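Heme oxygenase 1 (Synechocystis sp., PDB 1WE1) catalyses the oxygen-dependent opening of heme b to biliverdin IXalpha, releasing iron and carbon monoxide, probably on the route to the chromophores of the photosynthetic antennae. Local coordinates at residues S99-V112 and E191-E205. Residues are numbered along the deposited sequence; the frame is centred on the assembly and turned at random.
Sequences SAAGQAYVDRVRQV and EANDAFAMNMKMFNE. With HEM (protoporphyrin IX containing Fe), chain H.
Y105 enters helix 191-205 as a knob into the hole formed by A195, M198, N199 and M202, joining two nearly antiparallel helices (162°, axes 8.7 Å apart) of the all-helical heme oxygenase fold. Apolar packing centres on its ring: M198 CB lies over one face, 4.2 Å from the centroid, a CH-pi contact, while M202 meets the edge, its CE 3.5 Å from Y105 CD2. Both sulfurs make Met-aromatic contacts with this ring. Helix 191-205 also lines the heme pocket: F196, pointing away from helix 100-112, has the heme methyl CMB over one ring face, and N199 CB touches CBB. Further along helix 100-115, in a salt-bridge network, the R108 chain, bent at chi2 (61°) and chi3 (64°), brings NH2 to E191 OE1 at 3.1 Å and D194 OD2 at 3.3 Å, both near the guanidinium plane. H123 NE2 also hydrogen-bonds E191 OE1. At the opposite end, the carboxylate of E205 takes the A101 N-H on OE1 (2.8 Å) and meets the hydroxyl of S99, the N-cap residue, which accepts from G102 N. A water bridges A101 O and M198 O. The N199 amide, nearly perpendicular to the Y105 ring, donates through ND2 to Y105 OH (3.1 Å) and to A195 O.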
# COMPACT_ATOMS: atom_id res chain seq x y z
N SER A 99 -11.28 -6.45 -6.47
CA SER A 99 -11.68 -5.88 -7.76
C SER A 99 -10.72 -6.34 -8.88
O SER A 99 -9.67 -6.95 -8.61
CB SER A 99 -11.66 -4.37 -7.70
OG SER A 99 -10.33 -3.91 -7.72
N ALA A 100 -11.06 -6.03 -10.13
CA ALA A 100 -10.21 -6.42 -11.25
C ALA A 100 -8.81 -5.80 -11.13
O ALA A 100 -7.82 -6.48 -11.33
CB ALA A 100 -10.85 -6.02 -12.59
N ALA A 101 -8.74 -4.51 -10.80
CA ALA A 101 -7.44 -3.86 -10.67
C ALA A 101 -6.67 -4.51 -9.53
O ALA A 101 -5.46 -4.74 -9.63
CB ALA A 101 -7.61 -2.39 -10.38
N GLY A 102 -7.38 -4.82 -8.45
CA GLY A 102 -6.74 -5.45 -7.32
C GLY A 102 -6.20 -6.81 -7.71
O GLY A 102 -5.14 -7.21 -7.25
N GLN A 103 -6.94 -7.53 -8.55
CA GLN A 103 -6.50 -8.85 -8.98
C GLN A 103 -5.26 -8.72 -9.86
O GLN A 103 -4.32 -9.51 -9.74
CB GLN A 103 -7.62 -9.57 -9.75
CG GLN A 103 -7.27 -10.99 -10.17
CD GLN A 103 -6.98 -11.91 -9.00
OE1 GLN A 103 -7.88 -12.24 -8.22
NE2 GLN A 103 -5.73 -12.34 -8.87
N ALA A 104 -5.26 -7.72 -10.73
CA ALA A 104 -4.12 -7.49 -11.61
C ALA A 104 -2.90 -7.22 -10.72
O ALA A 104 -1.80 -7.69 -10.99
CB ALA A 104 -4.39 -6.30 -12.54
N TYR A 105 -3.11 -6.45 -9.66
CA TYR A 105 -2.04 -6.13 -8.74
C TYR A 105 -1.47 -7.44 -8.18
O TYR A 105 -0.28 -7.72 -8.32
CB TYR A 105 -2.57 -5.26 -7.60
CG TYR A 105 -1.51 -4.44 -6.88
CD1 TYR A 105 -0.19 -4.90 -6.76
CD2 TYR A 105 -1.84 -3.23 -6.28
CE1 TYR A 105 0.78 -4.15 -6.07
CE2 TYR A 105 -0.89 -2.47 -5.58
CZ TYR A 105 0.42 -2.94 -5.48
OH TYR A 105 1.34 -2.21 -4.76
N VAL A 106 -2.33 -8.24 -7.55
CA VAL A 106 -1.93 -9.52 -6.97
C VAL A 106 -1.25 -10.39 -8.00
O VAL A 106 -0.26 -11.08 -7.70
CB VAL A 106 -3.17 -10.31 -6.43
CG1 VAL A 106 -2.82 -11.78 -6.22
CG2 VAL A 106 -3.64 -9.70 -5.14
N ASP A 107 -1.79 -10.38 -9.21
CA ASP A 107 -1.25 -11.16 -10.32
C ASP A 107 0.20 -10.79 -10.62
O ASP A 107 1.05 -11.67 -10.80
CB ASP A 107 -2.11 -10.97 -11.58
CG ASP A 107 -3.41 -11.77 -11.54
OD1 ASP A 107 -4.27 -11.55 -12.42
OD2 ASP A 107 -3.59 -12.62 -10.64
N ARG A 108 0.49 -9.50 -10.66
CA ARG A 108 1.85 -9.06 -10.93
C ARG A 108 2.82 -9.51 -9.84
O ARG A 108 3.93 -9.96 -10.14
CB ARG A 108 1.91 -7.53 -11.05
CG ARG A 108 3.35 -6.99 -11.07
CD ARG A 108 4.13 -7.55 -12.25
NE ARG A 108 3.55 -7.10 -13.51
CZ ARG A 108 3.84 -5.94 -14.10
NH1 ARG A 108 3.24 -5.62 -15.24
NH2 ARG A 108 4.76 -5.13 -13.58
N VAL A 109 2.42 -9.39 -8.58
CA VAL A 109 3.28 -9.79 -7.46
C VAL A 109 3.68 -11.25 -7.62
O VAL A 109 4.86 -11.60 -7.52
CB VAL A 109 2.55 -9.61 -6.10
CG1 VAL A 109 3.40 -10.16 -4.96
CG2 VAL A 109 2.24 -8.14 -5.86
N ARG A 110 2.69 -12.09 -7.88
CA ARG A 110 2.89 -13.52 -8.04
C ARG A 110 3.77 -13.84 -9.24
O ARG A 110 4.60 -14.75 -9.19
CB ARG A 110 1.53 -14.22 -8.17
CG ARG A 110 0.80 -14.34 -6.85
CD ARG A 110 1.62 -15.19 -5.89
NE ARG A 110 1.15 -15.19 -4.50
CZ ARG A 110 -0.09 -15.49 -4.12
NH1 ARG A 110 -1.02 -15.82 -5.01
NH2 ARG A 110 -0.39 -15.48 -2.82
N GLN A 111 3.58 -13.09 -10.32
CA GLN A 111 4.35 -13.30 -11.54
C GLN A 111 5.81 -12.98 -11.27
O GLN A 111 6.71 -13.81 -11.48
CB GLN A 111 3.83 -12.39 -12.65
CG GLN A 111 3.95 -12.96 -14.06
CD GLN A 111 5.24 -13.73 -14.28
OE1 GLN A 111 5.25 -14.96 -14.33
NE2 GLN A 111 6.35 -12.99 -14.40
N VAL A 112 6.05 -11.77 -10.80
CA VAL A 112 7.38 -11.32 -10.50
C VAL A 112 8.09 -12.29 -9.56
O VAL A 112 9.29 -12.51 -9.68
CB VAL A 112 7.32 -9.90 -9.88
CG1 VAL A 112 8.45 -9.69 -8.90
CG2 VAL A 112 7.39 -8.86 -11.00
N GLU A 191 9.91 -1.09 -12.15
CA GLU A 191 8.85 -1.89 -11.55
C GLU A 191 8.09 -1.07 -10.49
O GLU A 191 6.87 -1.21 -10.33
CB GLU A 191 9.44 -3.16 -10.93
CG GLU A 191 8.40 -4.14 -10.38
CD GLU A 191 7.52 -4.75 -11.46
OE1 GLU A 191 6.60 -5.52 -11.12
OE2 GLU A 191 7.74 -4.47 -12.65
N ALA A 192 8.81 -0.23 -9.76
CA ALA A 192 8.20 0.60 -8.74
C ALA A 192 7.16 1.54 -9.37
O ALA A 192 6.05 1.69 -8.86
CB ALA A 192 9.27 1.41 -8.02
N ASN A 193 7.53 2.17 -10.49
CA ASN A 193 6.61 3.06 -11.18
C ASN A 193 5.41 2.25 -11.69
O ASN A 193 4.31 2.79 -11.90
CB ASN A 193 7.31 3.78 -12.33
CG ASN A 193 8.17 4.94 -11.86
OD1 ASN A 193 7.65 5.96 -11.38
ND2 ASN A 193 9.48 4.80 -11.98
N ASP A 194 5.62 0.96 -11.90
CA ASP A 194 4.55 0.09 -12.35
C ASP A 194 3.56 -0.10 -11.20
O ASP A 194 2.35 0.06 -11.37
CB ASP A 194 5.09 -1.28 -12.79
CG ASP A 194 5.49 -1.32 -14.26
OD1 ASP A 194 6.33 -0.50 -14.68
OD2 ASP A 194 4.96 -2.19 -14.99
N ALA A 195 4.10 -0.44 -10.02
CA ALA A 195 3.28 -0.65 -8.84
C ALA A 195 2.46 0.59 -8.53
O ALA A 195 1.28 0.50 -8.22
CB ALA A 195 4.15 -1.01 -7.65
N PHE A 196 3.08 1.76 -8.62
CA PHE A 196 2.34 2.99 -8.35
C PHE A 196 1.10 3.04 -9.24
O PHE A 196 0.00 3.33 -8.78
CB PHE A 196 3.19 4.23 -8.65
CG PHE A 196 3.90 4.78 -7.45
CD1 PHE A 196 5.06 4.19 -6.97
CD2 PHE A 196 3.41 5.91 -6.81
CE1 PHE A 196 5.73 4.73 -5.88
CE2 PHE A 196 4.07 6.45 -5.70
CZ PHE A 196 5.23 5.85 -5.24
N ALA A 197 1.29 2.75 -10.53
CA ALA A 197 0.19 2.79 -11.47
C ALA A 197 -0.90 1.81 -11.04
O ALA A 197 -2.08 2.09 -11.18
CB ALA A 197 0.68 2.46 -12.86
N MET A 198 -0.50 0.66 -10.51
CA MET A 198 -1.47 -0.33 -10.07
C MET A 198 -2.28 0.12 -8.85
O MET A 198 -3.44 -0.28 -8.68
CB MET A 198 -0.76 -1.65 -9.79
CG MET A 198 -0.21 -2.26 -11.05
SD MET A 198 0.47 -3.89 -10.83
CE MET A 198 2.20 -3.49 -10.41
N ASN A 199 -1.68 0.95 -8.01
CA ASN A 199 -2.37 1.47 -6.85
C ASN A 199 -3.35 2.51 -7.37
O ASN A 199 -4.52 2.54 -6.98
CB ASN A 199 -1.38 2.13 -5.89
CG ASN A 199 -0.67 1.13 -5.03
OD1 ASN A 199 -1.21 0.67 -4.03
ND2 ASN A 199 0.54 0.75 -5.42
N MET A 200 -2.86 3.33 -8.28
CA MET A 200 -3.67 4.37 -8.87
C MET A 200 -4.89 3.81 -9.58
O MET A 200 -5.95 4.44 -9.58
CB MET A 200 -2.83 5.21 -9.82
CG MET A 200 -1.75 6.01 -9.11
SD MET A 200 -1.14 7.39 -10.10
CE MET A 200 0.32 6.65 -10.88
N LYS A 201 -4.77 2.63 -10.18
CA LYS A 201 -5.91 2.06 -10.88
C LYS A 201 -6.98 1.61 -9.89
O LYS A 201 -8.18 1.68 -10.18
CB LYS A 201 -5.47 0.91 -11.79
CG LYS A 201 -6.54 0.58 -12.83
CD LYS A 201 -6.03 -0.28 -13.97
CE LYS A 201 -7.16 -0.54 -14.97
NZ LYS A 201 -6.67 -1.09 -16.27
N MET A 202 -6.56 1.14 -8.71
CA MET A 202 -7.53 0.73 -7.70
C MET A 202 -8.33 1.96 -7.24
O MET A 202 -9.55 1.88 -7.04
CB MET A 202 -6.82 0.08 -6.51
CG MET A 202 -6.25 -1.29 -6.81
SD MET A 202 -5.59 -2.19 -5.37
CE MET A 202 -4.22 -1.12 -4.89
N PHE A 203 -7.65 3.09 -7.09
CA PHE A 203 -8.29 4.33 -6.65
C PHE A 203 -9.32 4.80 -7.67
O PHE A 203 -10.43 5.19 -7.32
CB PHE A 203 -7.27 5.46 -6.47
CG PHE A 203 -6.22 5.18 -5.43
CD1 PHE A 203 -6.47 4.33 -4.36
CD2 PHE A 203 -4.99 5.85 -5.49
CE1 PHE A 203 -5.50 4.13 -3.36
CE2 PHE A 203 -4.01 5.66 -4.50
CZ PHE A 203 -4.26 4.80 -3.43
N ASN A 204 -8.93 4.79 -8.94
CA ASN A 204 -9.83 5.22 -10.01
C ASN A 204 -11.10 4.35 -10.07
O ASN A 204 -12.17 4.84 -10.41
CB ASN A 204 -9.10 5.19 -11.36
CG ASN A 204 -8.15 6.35 -11.52
OD1 ASN A 204 -8.50 7.50 -11.22
ND2 ASN A 204 -6.94 6.07 -12.01
N GLU A 205 -10.96 3.07 -9.72
CA GLU A 205 -12.10 2.14 -9.70
C GLU A 205 -13.15 2.61 -8.70
O GLU A 205 -14.32 2.24 -8.79
CB GLU A 205 -11.66 0.74 -9.29
CG GLU A 205 -11.23 -0.17 -10.41
CD GLU A 205 -10.82 -1.54 -9.89
OE1 GLU A 205 -10.66 -2.47 -10.70
OE2 GLU A 205 -10.66 -1.68 -8.65
CHA HEM H . 6.61 9.00 0.70
CHB HEM H . 4.31 5.41 -1.59
CHC HEM H . 0.43 8.31 -1.88
CHD HEM H . 2.27 11.00 1.64
C1A HEM H . 6.40 7.80 -0.02
C2A HEM H . 7.41 6.82 -0.37
C3A HEM H . 6.77 5.83 -1.06
C4A HEM H . 5.34 6.19 -1.06
CMA HEM H . 7.34 4.59 -1.68
CAA HEM H . 8.88 6.86 0.02
CBA HEM H . 9.76 7.85 -0.79
CGA HEM H . 11.13 7.86 -0.42
O1A HEM H . 11.92 7.20 -1.20
O2A HEM H . 11.56 8.45 0.59
C1B HEM H . 3.03 5.90 -1.91
C2B HEM H . 2.06 5.21 -2.76
C3B HEM H . 0.95 6.00 -2.79
C4B HEM H . 1.28 7.20 -2.03
CMB HEM H . 2.30 3.87 -3.41
CAB HEM H . -0.40 5.71 -3.42
CBB HEM H . -0.38 5.58 -4.97
C1C HEM H . 0.54 9.26 -0.89
C2C HEM H . -0.51 10.18 -0.47
C3C HEM H . 0.11 11.06 0.34
C4C HEM H . 1.41 10.53 0.66
CMC HEM H . -1.96 10.09 -0.89
CAC HEM H . -0.44 12.41 0.83
CBC HEM H . -1.21 12.24 2.17
C1D HEM H . 3.65 10.69 1.73
C2D HEM H . 4.60 11.37 2.61
C3D HEM H . 5.80 10.78 2.38
C4D HEM H . 5.60 9.77 1.31
CMD HEM H . 4.20 12.49 3.52
CAD HEM H . 7.14 11.03 3.03
CBD HEM H . 8.04 12.03 2.18
CGD HEM H . 9.39 12.06 2.61
O1D HEM H . 10.00 10.97 2.91
O2D HEM H . 10.01 13.16 2.70
NA HEM H . 5.16 7.41 -0.46
NB HEM H . 2.54 7.11 -1.47
NC HEM H . 1.71 9.46 -0.14
ND HEM H . 4.29 9.70 0.99
FE HEM H . 3.44 8.43 -0.28
O HOH W 1 -3.89 -2.47 -10.35
O HOH W 2 3.06 7.37 1.13